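Local structure of charybdin (Charybdis maritima, 2B7U) at residues 218-223 / 231-236; 168-173 / 200-205; 36-39 / 44-47; 204-209 / 241-246. The protein belongs to the plant ribosome-inactivating proteins, single-chain here, with a mixed beta sheet joined to a largely helical body. All coordinates share one frame; numbering follows the deposited sequence.

Contact 1 (218-223 / 231-236); sequences YKFEPQ and KTADEL
The peptide joining T232 to A233 lies under one face of the F220 ring: A233 N sits 3.6 Å from the ring plane over its centre, while T232 C lies nearer the rim. At the edge, in the plane of the ring, L236 CD2 reaches F220 CE1 at 3.8 Å. The small methyl of A233 also touches the ring, its CB 3.8 Å from F220 CD1. F220 gets there because its CG stands anti to the backbone N (chi1 -177°), sending the ring from the loop toward the start of helix 233-237. A flat aromatic suits this place, since it can cover a peptide and also meet small and branched apolar side chains. Farther out, the pyrrolidine ring of P222 crosses the bent chain of K231, with P222 CG 4.0 Å from K231 NZ.

The peptide under the ring also begins the helix. T232 OG1 accepts from E235 N (3.2 Å, 158°) and donates to E235 OE2, which uses its anti lone pair. That same carboxylate oxygen takes a weak bond from T232 N at 2.9 Å. Threonine and glutamate, three residues apart, thus form a capping box, the N-terminal signature of a short helix that here follows the hairpin of strands 223-225 and 228-230.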
loop_
_atom_site.group_PDB
_atom_site.type_symbol
_atom_site.label_atom_id
_atom_site.label_comp_id
_atom_site.label_asym_id
_atom_site.label_seq_id
_atom_site.Cartn_x
_atom_site.Cartn_y
_atom_site.Cartn_z
ATOM N N TYR A 218 -19.034 -20.237 6.303
ATOM C CA TYR A 218 -18.227 -19.837 5.159
ATOM C C TYR A 218 -17.306 -20.997 4.788
ATOM O O TYR A 218 -16.704 -21.628 5.650
ATOM C CB TYR A 218 -17.413 -18.591 5.492
ATOM C CG TYR A 218 -16.509 -18.161 4.357
ATOM C CD1 TYR A 218 -17.020 -17.493 3.252
ATOM C CD2 TYR A 218 -15.154 -18.467 4.381
ATOM C CE1 TYR A 218 -16.179 -17.103 2.204
ATOM C CE2 TYR A 218 -14.314 -18.098 3.348
ATOM C CZ TYR A 218 -14.836 -17.428 2.260
ATOM O OH TYR A 218 -13.983 -17.067 1.221
ATOM N N LYS A 219 -17.213 -21.292 3.508
ATOM C CA LYS A 219 -16.336 -22.369 3.055
ATOM C C LYS A 219 -15.070 -21.811 2.390
ATOM O O LYS A 219 -15.135 -21.122 1.371
ATOM C CB LYS A 219 -17.116 -23.334 2.150
ATOM C CG LYS A 219 -18.237 -24.055 2.936
ATOM C CD LYS A 219 -17.681 -24.874 4.149
ATOM C CE LYS A 219 -18.604 -24.905 5.390
ATOM N NZ LYS A 219 -18.165 -23.996 6.531
ATOM N N PHE A 220 -13.937 -22.045 3.048
ATOM C CA PHE A 220 -12.642 -21.597 2.519
ATOM C C PHE A 220 -12.268 -22.495 1.363
ATOM O O PHE A 220 -12.269 -23.722 1.474
ATOM C CB PHE A 220 -11.546 -21.638 3.567
ATOM C CG PHE A 220 -10.220 -21.107 3.080
ATOM C CD1 PHE A 220 -9.931 -19.762 3.186
ATOM C CD2 PHE A 220 -9.273 -21.961 2.509
ATOM C CE1 PHE A 220 -8.705 -19.263 2.745
ATOM C CE2 PHE A 220 -8.062 -21.463 2.057
ATOM C CZ PHE A 220 -7.790 -20.130 2.147
ATOM N N GLU A 221 -11.966 -21.863 0.242
ATOM C CA GLU A 221 -11.536 -22.570 -0.952
ATOM C C GLU A 221 -10.021 -22.483 -1.052
ATOM O O GLU A 221 -9.464 -21.396 -1.016
ATOM C CB GLU A 221 -12.178 -21.923 -2.167
ATOM C CG GLU A 221 -13.634 -22.274 -2.320
ATOM C CD GLU A 221 -13.850 -23.574 -3.081
ATOM O OE1 GLU A 221 -13.198 -24.600 -2.760
ATOM O OE2 GLU A 221 -14.688 -23.571 -4.010
ATOM N N PRO A 222 -9.340 -23.627 -1.197
ATOM C CA PRO A 222 -7.890 -23.548 -1.370
ATOM C C PRO A 222 -7.437 -22.651 -2.523
ATOM O O PRO A 222 -8.065 -22.641 -3.585
ATOM C CB PRO A 222 -7.503 -25.004 -1.646
ATOM C CG PRO A 222 -8.493 -25.785 -0.935
ATOM C CD PRO A 222 -9.795 -25.029 -1.138
ATOM N N GLN A 223 -6.332 -21.933 -2.299
ATOM C CA GLN A 223 -5.789 -20.977 -3.245
ATOM C C GLN A 223 -4.415 -21.461 -3.678
ATOM O O GLN A 223 -3.741 -22.156 -2.932
ATOM C CB GLN A 223 -5.660 -19.619 -2.575
ATOM C CG GLN A 223 -6.969 -19.121 -1.995
ATOM C CD GLN A 223 -7.971 -18.769 -3.044
ATOM O OE1 GLN A 223 -7.675 -18.011 -3.969
ATOM N NE2 GLN A 223 -9.173 -19.333 -2.935
ATOM N N LYS A 231 -4.168 -24.403 1.636
ATOM C CA LYS A 231 -5.370 -25.177 1.895
ATOM C C LYS A 231 -6.288 -24.603 2.949
ATOM O O LYS A 231 -7.477 -24.945 2.972
ATOM C CB LYS A 231 -4.996 -26.617 2.285
ATOM C CG LYS A 231 -4.616 -27.478 1.085
ATOM C CD LYS A 231 -4.721 -28.976 1.400
ATOM C CE LYS A 231 -6.166 -29.461 1.723
ATOM N NZ LYS A 231 -7.181 -29.233 0.622
ATOM N N THR A 232 -5.755 -23.747 3.820
ATOM C CA THR A 232 -6.543 -23.170 4.906
ATOM C C THR A 232 -6.339 -21.661 5.062
ATOM O O THR A 232 -5.331 -21.095 4.589
ATOM C CB THR A 232 -6.165 -23.814 6.252
ATOM O OG1 THR A 232 -4.848 -23.385 6.612
ATOM C CG2 THR A 232 -6.195 -25.337 6.171
ATOM N N ALA A 233 -7.297 -21.016 5.733
ATOM C CA ALA A 233 -7.219 -19.582 6.037
ATOM C C ALA A 233 -6.033 -19.256 6.935
ATOM O O ALA A 233 -5.422 -18.204 6.780
ATOM C CB ALA A 233 -8.507 -19.096 6.666
ATOM N N ASP A 234 -5.678 -20.161 7.849
ATOM C CA ASP A 234 -4.481 -19.959 8.667
ATOM C C ASP A 234 -3.219 -19.864 7.808
ATOM O O ASP A 234 -2.361 -18.995 8.022
ATOM C CB ASP A 234 -4.305 -21.088 9.676
ATOM C CG ASP A 234 -3.122 -20.872 10.591
ATOM O OD1 ASP A 234 -2.476 -21.866 10.991
ATOM O OD2 ASP A 234 -2.836 -19.707 10.916
ATOM N N GLU A 235 -3.107 -20.745 6.821
ATOM C CA GLU A 235 -1.934 -20.754 5.959
ATOM C C GLU A 235 -1.929 -19.520 5.079
ATOM O O GLU A 235 -0.876 -18.960 4.799
ATOM C CB GLU A 235 -1.903 -21.992 5.080
ATOM C CG GLU A 235 -1.644 -23.271 5.787
ATOM C CD GLU A 235 -1.905 -24.441 4.859
ATOM O OE1 GLU A 235 -0.923 -25.050 4.368
ATOM O OE2 GLU A 235 -3.092 -24.728 4.593
ATOM N N LEU A 236 -3.105 -19.091 4.644
ATOM C CA LEU A 236 -3.175 -17.885 3.802
ATOM C C LEU A 236 -2.754 -16.641 4.595
ATOM O O LEU A 236 -2.034 -15.749 4.091
ATOM C CB LEU A 236 -4.571 -17.747 3.227
ATOM C CG LEU A 236 -4.763 -16.664 2.178
ATOM C CD1 LEU A 236 -3.882 -16.916 0.929
ATOM C CD2 LEU A 236 -6.183 -16.574 1.803
#

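Contact 2 (168-173 / 200-205); sequences ATRFVD and KNWVRF
R170 and F171, where helix 151-170 gives way to helix 172-180, hold W202 of the first turn of helix 202-214 in the buried helical part of the fold. R170 crosses the indole at about a right angle, its chain extended from CG to NE (chi2 172°, chi3 173°) and laid over one face. Its CG is 3.7 Å from the centroid of the five-membered ring, a CH-pi contact over the face, and NE comes down 3.3 Å from W202 CE3. Beyond it, R170 CZ lies 4.6 Å from the centroid of the six-membered ring, an off-centre cation-pi contact with the guanidinium tilted 49° to the indole. Arginine suits this place because its methylenes pack on the ring while its polar end continues to other partners: NH2 bonds to D77 O, and NH1 forms a salt bridge with E167.

F171 meets W202 differently. The indole edge is turned toward the phenyl face in an offset edge-to-face pair, with the phenyl ring and the five-membered ring 5.3 Å apart at their centroids. W202 CB touches F171 CZ at 3.6 Å, and F205 meets F171 more loosely, edge near edge. The indole N-H is satisfied by I242 O, which suits tryptophan to a buried site. Together the residues make a cation-pi and aromatic cluster that joins the break between helices 151-170 and 172-180 to the start of helix 202-214.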
loop_
_atom_site.group_PDB
_atom_site.type_symbol
_atom_site.label_atom_id
_atom_site.label_comp_id
_atom_site.label_asym_id
_atom_site.label_seq_id
_atom_site.Cartn_x
_atom_site.Cartn_y
_atom_site.Cartn_z
ATOM N N ALA A 168 4.407 -3.620 0.260
ATOM C CA ALA A 168 5.283 -4.215 1.283
ATOM C C ALA A 168 4.592 -4.321 2.645
ATOM O O ALA A 168 4.749 -5.319 3.354
ATOM C CB ALA A 168 6.574 -3.409 1.401
ATOM N N THR A 169 3.797 -3.314 3.005
ATOM C CA THR A 169 3.038 -3.332 4.257
ATOM C C THR A 169 1.997 -4.458 4.222
ATOM O O THR A 169 1.856 -5.220 5.176
ATOM C CB THR A 169 2.398 -1.966 4.503
ATOM O OG1 THR A 169 3.450 -1.006 4.749
ATOM C CG2 THR A 169 1.471 -1.955 5.678
ATOM N N ARG A 170 1.359 -4.619 3.081
ATOM C CA ARG A 170 0.326 -5.667 2.928
ATOM C C ARG A 170 0.865 -7.092 2.953
ATOM O O ARG A 170 0.157 -7.991 3.408
ATOM C CB ARG A 170 -0.448 -5.454 1.645
ATOM C CG ARG A 170 -1.290 -4.204 1.535
ATOM C CD ARG A 170 -1.822 -4.063 0.113
ATOM N NE ARG A 170 -2.780 -2.969 0.001
ATOM C CZ ARG A 170 -2.770 -2.034 -0.946
ATOM N NH1 ARG A 170 -1.871 -2.061 -1.919
ATOM N NH2 ARG A 170 -3.695 -1.094 -0.949
ATOM N N PHE A 171 2.056 -7.342 2.410
ATOM C CA PHE A 171 2.552 -8.718 2.219
ATOM C C PHE A 171 3.950 -8.947 2.738
ATOM O O PHE A 171 4.880 -8.241 2.372
ATOM C CB PHE A 171 2.512 -9.100 0.742
ATOM C CG PHE A 171 1.109 -9.261 0.204
ATOM C CD1 PHE A 171 0.393 -10.407 0.492
ATOM C CD2 PHE A 171 0.524 -8.276 -0.552
ATOM C CE1 PHE A 171 -0.893 -10.546 -0.003
ATOM C CE2 PHE A 171 -0.766 -8.412 -1.038
ATOM C CZ PHE A 171 -1.465 -9.553 -0.769
ATOM N N VAL A 172 4.090 -9.960 3.579
ATOM C CA VAL A 172 5.372 -10.361 4.136
ATOM C C VAL A 172 6.435 -10.594 3.078
ATOM O O VAL A 172 7.566 -10.106 3.215
ATOM C CB VAL A 172 5.177 -11.641 5.020
ATOM C CG1 VAL A 172 6.519 -12.188 5.511
ATOM C CG2 VAL A 172 4.230 -11.303 6.198
ATOM N N ASP A 173 6.092 -11.337 2.038
ATOM C CA ASP A 173 7.087 -11.777 1.034
ATOM C C ASP A 173 7.563 -10.588 0.197
ATOM O O ASP A 173 8.704 -10.578 -0.287
ATOM C CB ASP A 173 6.504 -12.854 0.118
ATOM C CG ASP A 173 6.266 -14.157 0.841
ATOM O OD1 ASP A 173 7.248 -14.704 1.382
ATOM O OD2 ASP A 173 5.105 -14.604 0.887
ATOM N N LYS A 200 -2.756 -8.484 -6.455
ATOM C CA LYS A 200 -4.095 -8.415 -7.044
ATOM C C LYS A 200 -5.170 -9.051 -6.183
ATOM O O LYS A 200 -6.360 -8.815 -6.439
ATOM C CB LYS A 200 -4.087 -8.992 -8.459
ATOM C CG LYS A 200 -3.426 -8.135 -9.573
ATOM C CD LYS A 200 -2.566 -6.966 -9.127
ATOM C CE LYS A 200 -3.381 -5.708 -8.836
ATOM N NZ LYS A 200 -2.835 -4.904 -7.674
ATOM N N ASN A 201 -4.756 -9.830 -5.181
ATOM C CA ASN A 201 -5.690 -10.648 -4.377
ATOM C C ASN A 201 -5.789 -10.190 -2.918
ATOM O O ASN A 201 -6.404 -10.871 -2.100
ATOM C CB ASN A 201 -5.247 -12.102 -4.403
ATOM C CG ASN A 201 -5.491 -12.753 -5.751
ATOM O OD1 ASN A 201 -4.638 -13.500 -6.274
ATOM N ND2 ASN A 201 -6.641 -12.476 -6.331
ATOM N N TRP A 202 -5.127 -9.098 -2.552
ATOM C CA TRP A 202 -5.149 -8.659 -1.138
ATOM C C TRP A 202 -6.562 -8.473 -0.605
ATOM O O TRP A 202 -6.855 -8.883 0.500
ATOM C CB TRP A 202 -4.372 -7.360 -0.927
ATOM C CG TRP A 202 -4.268 -6.910 0.513
ATOM C CD1 TRP A 202 -3.629 -7.551 1.522
ATOM C CD2 TRP A 202 -4.839 -5.731 1.070
ATOM N NE1 TRP A 202 -3.747 -6.822 2.695
ATOM C CE2 TRP A 202 -4.466 -5.691 2.429
ATOM C CE3 TRP A 202 -5.585 -4.670 0.538
ATOM C CZ2 TRP A 202 -4.820 -4.629 3.272
ATOM C CZ3 TRP A 202 -5.937 -3.609 1.378
ATOM C CH2 TRP A 202 -5.540 -3.605 2.723
ATOM N N VAL A 203 -7.413 -7.850 -1.397
ATOM C CA VAL A 203 -8.773 -7.554 -0.961
ATOM C C VAL A 203 -9.520 -8.879 -0.780
ATOM O O VAL A 203 -10.182 -9.115 0.247
ATOM C CB VAL A 203 -9.487 -6.623 -1.978
ATOM C CG1 VAL A 203 -10.926 -6.527 -1.655
ATOM C CG2 VAL A 203 -8.814 -5.273 -1.980
ATOM N N ARG A 204 -9.431 -9.752 -1.782
ATOM C CA ARG A 204 -10.102 -11.064 -1.734
ATOM C C ARG A 204 -9.561 -11.947 -0.594
ATOM O O ARG A 204 -10.326 -12.571 0.151
ATOM C CB ARG A 204 -9.903 -11.793 -3.050
ATOM C CG ARG A 204 -10.778 -11.389 -4.185
ATOM C CD ARG A 204 -11.008 -12.634 -5.086
ATOM N NE ARG A 204 -9.732 -13.265 -5.407
ATOM C CZ ARG A 204 -9.423 -14.561 -5.290
ATOM N NH1 ARG A 204 -10.298 -15.484 -4.901
ATOM N NH2 ARG A 204 -8.204 -14.957 -5.606
ATOM N N PHE A 205 -8.240 -12.031 -0.453
ATOM C CA PHE A 205 -7.639 -12.820 0.624
ATOM C C PHE A 205 -8.020 -12.277 2.002
ATOM O O PHE A 205 -8.300 -13.061 2.931
ATOM C CB PHE A 205 -6.105 -12.799 0.504
ATOM C CG PHE A 205 -5.531 -13.586 -0.658
ATOM C CD1 PHE A 205 -4.175 -13.443 -0.978
ATOM C CD2 PHE A 205 -6.283 -14.468 -1.395
ATOM C CE1 PHE A 205 -3.606 -14.189 -2.010
ATOM C CE2 PHE A 205 -5.701 -15.213 -2.439
ATOM C CZ PHE A 205 -4.372 -15.063 -2.718
#

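Contact 3 (36-39 / 44-47); sequences ATWY and PVLP
W38 lies over V45 in the short beta hairpin of strands 38-40 and 43-45, where the two residues form an antiparallel hydrogen-bonded pair. From W38 CB the indole folds back over the neighbouring strand, because CG sits between the backbone N and the carbonyl carbon (chi1 62°). CG is still 4.0 Å from V45 CB; CD1 comes closer to the same atom; NE1 is modelled only 3.0 Å from V45 CG1, too short to be taken at face value, and CE2 follows at 3.3 Å. Farther along, CZ2 rests on both methyls and CH2 reaches toward CG2. V45 CB thus stands over one face of the five-membered ring, in CH-pi contact. A beta-branched valine suits the spot, as its two methyls spread across the face of the broad indole.

The backbone fixes the register. V45 N donates to W38 O at 2.8 Å, and V45 O receives T37 N at 2.9 Å. Proline, which has no N-H to give, is tolerated at P44 because it faces Y39 in a non-hydrogen-bonded pair; Y39 CE2 lies 3.7 Å from P44 CB. Beside the strands, the T37 methyl CG2 packs on the P47 ring, and at the helix exit A36 CB presses on P44 CB at a tight 3.5 Å.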
loop_
_atom_site.group_PDB
_atom_site.type_symbol
_atom_site.label_atom_id
_atom_site.label_comp_id
_atom_site.label_asym_id
_atom_site.label_seq_id
_atom_site.Cartn_x
_atom_site.Cartn_y
_atom_site.Cartn_z
ATOM N N ALA A 36 -2.806 -0.729 12.821
ATOM C CA ALA A 36 -3.693 -1.732 13.388
ATOM C C ALA A 36 -4.840 -1.153 14.192
ATOM O O ALA A 36 -4.656 -0.169 14.929
ATOM C CB ALA A 36 -2.919 -2.650 14.289
ATOM N N THR A 37 -5.994 -1.785 14.090
ATOM C CA THR A 37 -7.069 -1.568 15.078
ATOM C C THR A 37 -7.192 -2.718 16.039
ATOM O O THR A 37 -7.384 -2.511 17.220
ATOM C CB THR A 37 -8.453 -1.337 14.430
ATOM O OG1 THR A 37 -8.974 -2.587 13.917
ATOM C CG2 THR A 37 -8.358 -0.304 13.415
ATOM N N TRP A 38 -7.092 -3.938 15.530
ATOM C CA TRP A 38 -7.141 -5.158 16.313
ATOM C C TRP A 38 -6.304 -6.174 15.582
ATOM O O TRP A 38 -5.659 -5.831 14.595
ATOM C CB TRP A 38 -8.537 -5.686 16.483
ATOM C CG TRP A 38 -9.268 -6.077 15.173
ATOM C CD1 TRP A 38 -9.707 -5.210 14.218
ATOM C CD2 TRP A 38 -9.694 -7.397 14.743
ATOM N NE1 TRP A 38 -10.346 -5.898 13.206
ATOM C CE2 TRP A 38 -10.347 -7.240 13.503
ATOM C CE3 TRP A 38 -9.558 -8.696 15.266
ATOM C CZ2 TRP A 38 -10.893 -8.341 12.794
ATOM C CZ3 TRP A 38 -10.065 -9.774 14.545
ATOM C CH2 TRP A 38 -10.757 -9.581 13.342
ATOM N N TYR A 39 -6.225 -7.381 16.165
ATOM C CA TYR A 39 -5.281 -8.394 15.697
ATOM C C TYR A 39 -5.948 -9.748 15.560
ATOM O O TYR A 39 -6.779 -10.154 16.374
ATOM C CB TYR A 39 -4.069 -8.498 16.644
ATOM C CG TYR A 39 -3.182 -7.308 16.594
ATOM C CD1 TYR A 39 -3.445 -6.165 17.377
ATOM C CD2 TYR A 39 -2.036 -7.307 15.807
ATOM C CE1 TYR A 39 -2.609 -5.053 17.332
ATOM C CE2 TYR A 39 -1.196 -6.200 15.755
ATOM C CZ TYR A 39 -1.491 -5.070 16.519
ATOM O OH TYR A 39 -0.649 -3.986 16.460
ATOM N N PRO A 44 -2.091 -7.620 12.238
ATOM C CA PRO A 44 -2.968 -6.487 12.415
ATOM C C PRO A 44 -4.103 -6.461 11.379
ATOM O O PRO A 44 -3.892 -6.857 10.226
ATOM C CB PRO A 44 -2.032 -5.283 12.228
ATOM C CG PRO A 44 -0.837 -5.810 11.547
ATOM C CD PRO A 44 -0.719 -7.241 11.882
ATOM N N VAL A 45 -5.252 -5.966 11.820
ATOM C CA VAL A 45 -6.449 -5.762 11.009
ATOM C C VAL A 45 -6.736 -4.246 10.948
ATOM O O VAL A 45 -6.750 -3.562 11.958
ATOM C CB VAL A 45 -7.635 -6.534 11.570
ATOM C CG1 VAL A 45 -8.856 -6.388 10.674
ATOM C CG2 VAL A 45 -7.264 -8.024 11.748
ATOM N N LEU A 46 -6.978 -3.755 9.747
ATOM C CA LEU A 46 -7.226 -2.329 9.507
ATOM C C LEU A 46 -8.624 -1.947 9.979
ATOM O O LEU A 46 -9.529 -2.799 10.089
ATOM C CB LEU A 46 -7.090 -2.025 8.029
ATOM C CG LEU A 46 -5.665 -2.189 7.504
ATOM C CD1 LEU A 46 -5.630 -2.183 5.994
ATOM C CD2 LEU A 46 -4.734 -1.141 8.036
ATOM N N PRO A 47 -8.823 -0.646 10.231
ATOM C CA PRO A 47 -10.162 -0.196 10.580
ATOM C C PRO A 47 -11.175 -0.459 9.487
ATOM O O PRO A 47 -10.805 -0.529 8.341
ATOM C CB PRO A 47 -10.015 1.310 10.776
ATOM C CG PRO A 47 -8.656 1.675 10.423
ATOM C CD PRO A 47 -7.839 0.443 10.165
#

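Contact 4 (204-209 / 241-246); sequences RFSFMI and GIVEQH
S206 faces V243 and E244 where helix 202-214 packs on the extended segment 241-246, in the helical part of this ribosome-inactivating protein fold. The CA atoms of S206 and V243 come within 5.2 Å. A serine suits so close an approach, because it is small and its hydroxyl can answer a backbone group of the passing chain.

The S206 side chain heads toward the segment, with OG beside its own backbone N (chi1 -69°). From there OG accepts E244 N at 3.0 Å, with an N-H...O angle of 153°, and also bonds to W202 O one turn back in the helix. The buried hydroxyl therefore links helix and segment with one bond on each side.

V243 also points at the helix. Its CG1 touches S206 CB at 3.7 Å, and the same side chain reaches L210 and L237, as a compact apolar residue can in this buried setting. E244 is turned differently: its CG, anti to the backbone N, carries an extended chain past W202 and V203, so that only its base meets the serine. There E244 CB lies 3.6 Å from S206 OG, while S206 CB is 3.4 Å from E244 O.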
loop_
_atom_site.group_PDB
_atom_site.type_symbol
_atom_site.label_atom_id
_atom_site.label_comp_id
_atom_site.label_asym_id
_atom_site.label_seq_id
_atom_site.Cartn_x
_atom_site.Cartn_y
_atom_site.Cartn_z
ATOM N N ARG A 204 -9.431 -9.752 -1.782
ATOM C CA ARG A 204 -10.102 -11.064 -1.734
ATOM C C ARG A 204 -9.561 -11.947 -0.594
ATOM O O ARG A 204 -10.326 -12.571 0.151
ATOM C CB ARG A 204 -9.903 -11.793 -3.050
ATOM C CG ARG A 204 -10.778 -11.389 -4.185
ATOM C CD ARG A 204 -11.008 -12.634 -5.086
ATOM N NE ARG A 204 -9.732 -13.265 -5.407
ATOM C CZ ARG A 204 -9.423 -14.561 -5.290
ATOM N NH1 ARG A 204 -10.298 -15.484 -4.901
ATOM N NH2 ARG A 204 -8.204 -14.957 -5.606
ATOM N N PHE A 205 -8.240 -12.031 -0.453
ATOM C CA PHE A 205 -7.639 -12.820 0.624
ATOM C C PHE A 205 -8.020 -12.277 2.002
ATOM O O PHE A 205 -8.300 -13.061 2.931
ATOM C CB PHE A 205 -6.105 -12.799 0.504
ATOM C CG PHE A 205 -5.531 -13.586 -0.658
ATOM C CD1 PHE A 205 -4.175 -13.443 -0.978
ATOM C CD2 PHE A 205 -6.283 -14.468 -1.395
ATOM C CE1 PHE A 205 -3.606 -14.189 -2.010
ATOM C CE2 PHE A 205 -5.701 -15.213 -2.439
ATOM C CZ PHE A 205 -4.372 -15.063 -2.718
ATOM N N SER A 206 -8.028 -10.962 2.164
ATOM C CA SER A 206 -8.419 -10.377 3.455
ATOM C C SER A 206 -9.831 -10.814 3.800
ATOM O O SER A 206 -10.091 -11.180 4.940
ATOM C CB SER A 206 -8.352 -8.857 3.409
ATOM O OG SER A 206 -6.997 -8.427 3.327
ATOM N N PHE A 207 -10.725 -10.743 2.824
ATOM C CA PHE A 207 -12.109 -11.135 3.038
ATOM C C PHE A 207 -12.208 -12.605 3.410
ATOM O O PHE A 207 -12.920 -12.987 4.356
ATOM C CB PHE A 207 -12.948 -10.886 1.786
ATOM C CG PHE A 207 -14.385 -11.273 1.964
ATOM C CD1 PHE A 207 -14.827 -12.504 1.529
ATOM C CD2 PHE A 207 -15.256 -10.428 2.648
ATOM C CE1 PHE A 207 -16.153 -12.891 1.738
ATOM C CE2 PHE A 207 -16.582 -10.806 2.844
ATOM C CZ PHE A 207 -17.012 -12.031 2.385
ATOM N N MET A 208 -11.533 -13.471 2.645
ATOM C CA MET A 208 -11.586 -14.912 2.960
ATOM C C MET A 208 -11.149 -15.211 4.394
ATOM O O MET A 208 -11.712 -16.080 5.090
ATOM C CB MET A 208 -10.689 -15.738 2.023
ATOM C CG MET A 208 -11.087 -15.719 0.609
ATOM S SD MET A 208 -9.817 -16.556 -0.385
ATOM C CE MET A 208 -10.370 -16.031 -1.971
ATOM N N ILE A 209 -10.091 -14.541 4.824
ATOM C CA ILE A 209 -9.506 -14.746 6.166
ATOM C C ILE A 209 -10.470 -14.267 7.248
ATOM O O ILE A 209 -10.774 -15.024 8.179
ATOM C CB ILE A 209 -8.159 -14.041 6.278
ATOM C CG1 ILE A 209 -7.140 -14.766 5.375
ATOM C CG2 ILE A 209 -7.657 -14.008 7.725
ATOM C CD1 ILE A 209 -5.966 -13.910 5.058
ATOM N N GLY A 241 0.841 -9.216 5.846
ATOM C CA GLY A 241 1.356 -8.353 6.882
ATOM C C GLY A 241 0.309 -7.578 7.645
ATOM O O GLY A 241 0.519 -7.161 8.792
ATOM N N ILE A 242 -0.809 -7.313 6.970
ATOM C CA ILE A 242 -1.940 -6.585 7.532
ATOM C C ILE A 242 -3.168 -6.951 6.686
ATOM O O ILE A 242 -3.040 -7.280 5.504
ATOM C CB ILE A 242 -1.632 -5.043 7.637
ATOM C CG1 ILE A 242 -2.663 -4.344 8.541
ATOM C CG2 ILE A 242 -1.558 -4.420 6.266
ATOM C CD1 ILE A 242 -2.129 -3.100 9.159
ATOM N N VAL A 243 -4.331 -6.946 7.313
ATOM C CA VAL A 243 -5.571 -7.459 6.730
ATOM C C VAL A 243 -6.617 -6.365 6.531
ATOM O O VAL A 243 -6.905 -5.638 7.474
ATOM C CB VAL A 243 -6.157 -8.566 7.642
ATOM C CG1 VAL A 243 -7.381 -9.147 7.019
ATOM C CG2 VAL A 243 -5.093 -9.639 7.941
ATOM N N GLU A 244 -7.199 -6.249 5.333
ATOM C CA GLU A 244 -8.289 -5.307 5.109
ATOM C C GLU A 244 -9.561 -5.787 5.798
ATOM O O GLU A 244 -9.766 -6.983 5.901
ATOM C CB GLU A 244 -8.561 -5.189 3.605
ATOM C CG GLU A 244 -9.309 -3.958 3.269
ATOM C CD GLU A 244 -9.715 -3.869 1.837
ATOM O OE1 GLU A 244 -10.289 -4.829 1.320
ATOM O OE2 GLU A 244 -9.506 -2.782 1.228
ATOM N N GLN A 245 -10.426 -4.870 6.238
ATOM C CA GLN A 245 -11.662 -5.244 6.959
ATOM C C GLN A 245 -12.893 -4.694 6.252
ATOM O O GLN A 245 -13.350 -3.605 6.553
ATOM C CB GLN A 245 -11.616 -4.738 8.407
ATOM C CG GLN A 245 -12.768 -5.286 9.225
ATOM C CD GLN A 245 -12.780 -4.856 10.674
ATOM O OE1 GLN A 245 -13.544 -5.438 11.452
ATOM N NE2 GLN A 245 -11.945 -3.864 11.059
ATOM N N HIS A 246 -13.430 -5.466 5.314
ATOM C CA HIS A 246 -14.651 -5.101 4.616
ATOM C C HIS A 246 -15.880 -5.265 5.550
ATOM O O HIS A 246 -15.954 -6.214 6.322
ATOM C CB HIS A 246 -14.796 -5.977 3.369
ATOM C CG HIS A 246 -15.898 -5.545 2.458
ATOM N ND1 HIS A 246 -15.673 -4.882 1.270
ATOM C CD2 HIS A 246 -17.238 -5.660 2.576
ATOM C CE1 HIS A 246 -16.832 -4.609 0.698
ATOM N NE2 HIS A 246 -17.797 -5.079 1.464
#

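How the contacts relate
From the N terminus, contact 3 closes first, folding the hairpin that follows helix 21-35. Contact 2 then closes the helical loop between residues 173 and 200, tying the end of helix 151-170 to the start of helix 202-214. Contact 4 begins where contact 2 ends, sharing R204 and F205, and brings segment 241-246 back onto that helix. Contact 1 is nested inside the loop contact 4 closes and shapes the turn from the 223-230 hairpin into helix 233-237. Segment 241-246 links three contacts: G241 probably bonds to R170 O of contact 2, and V243 N probably to P44 O of contact 3. Contacts 1 and 3 do not touch.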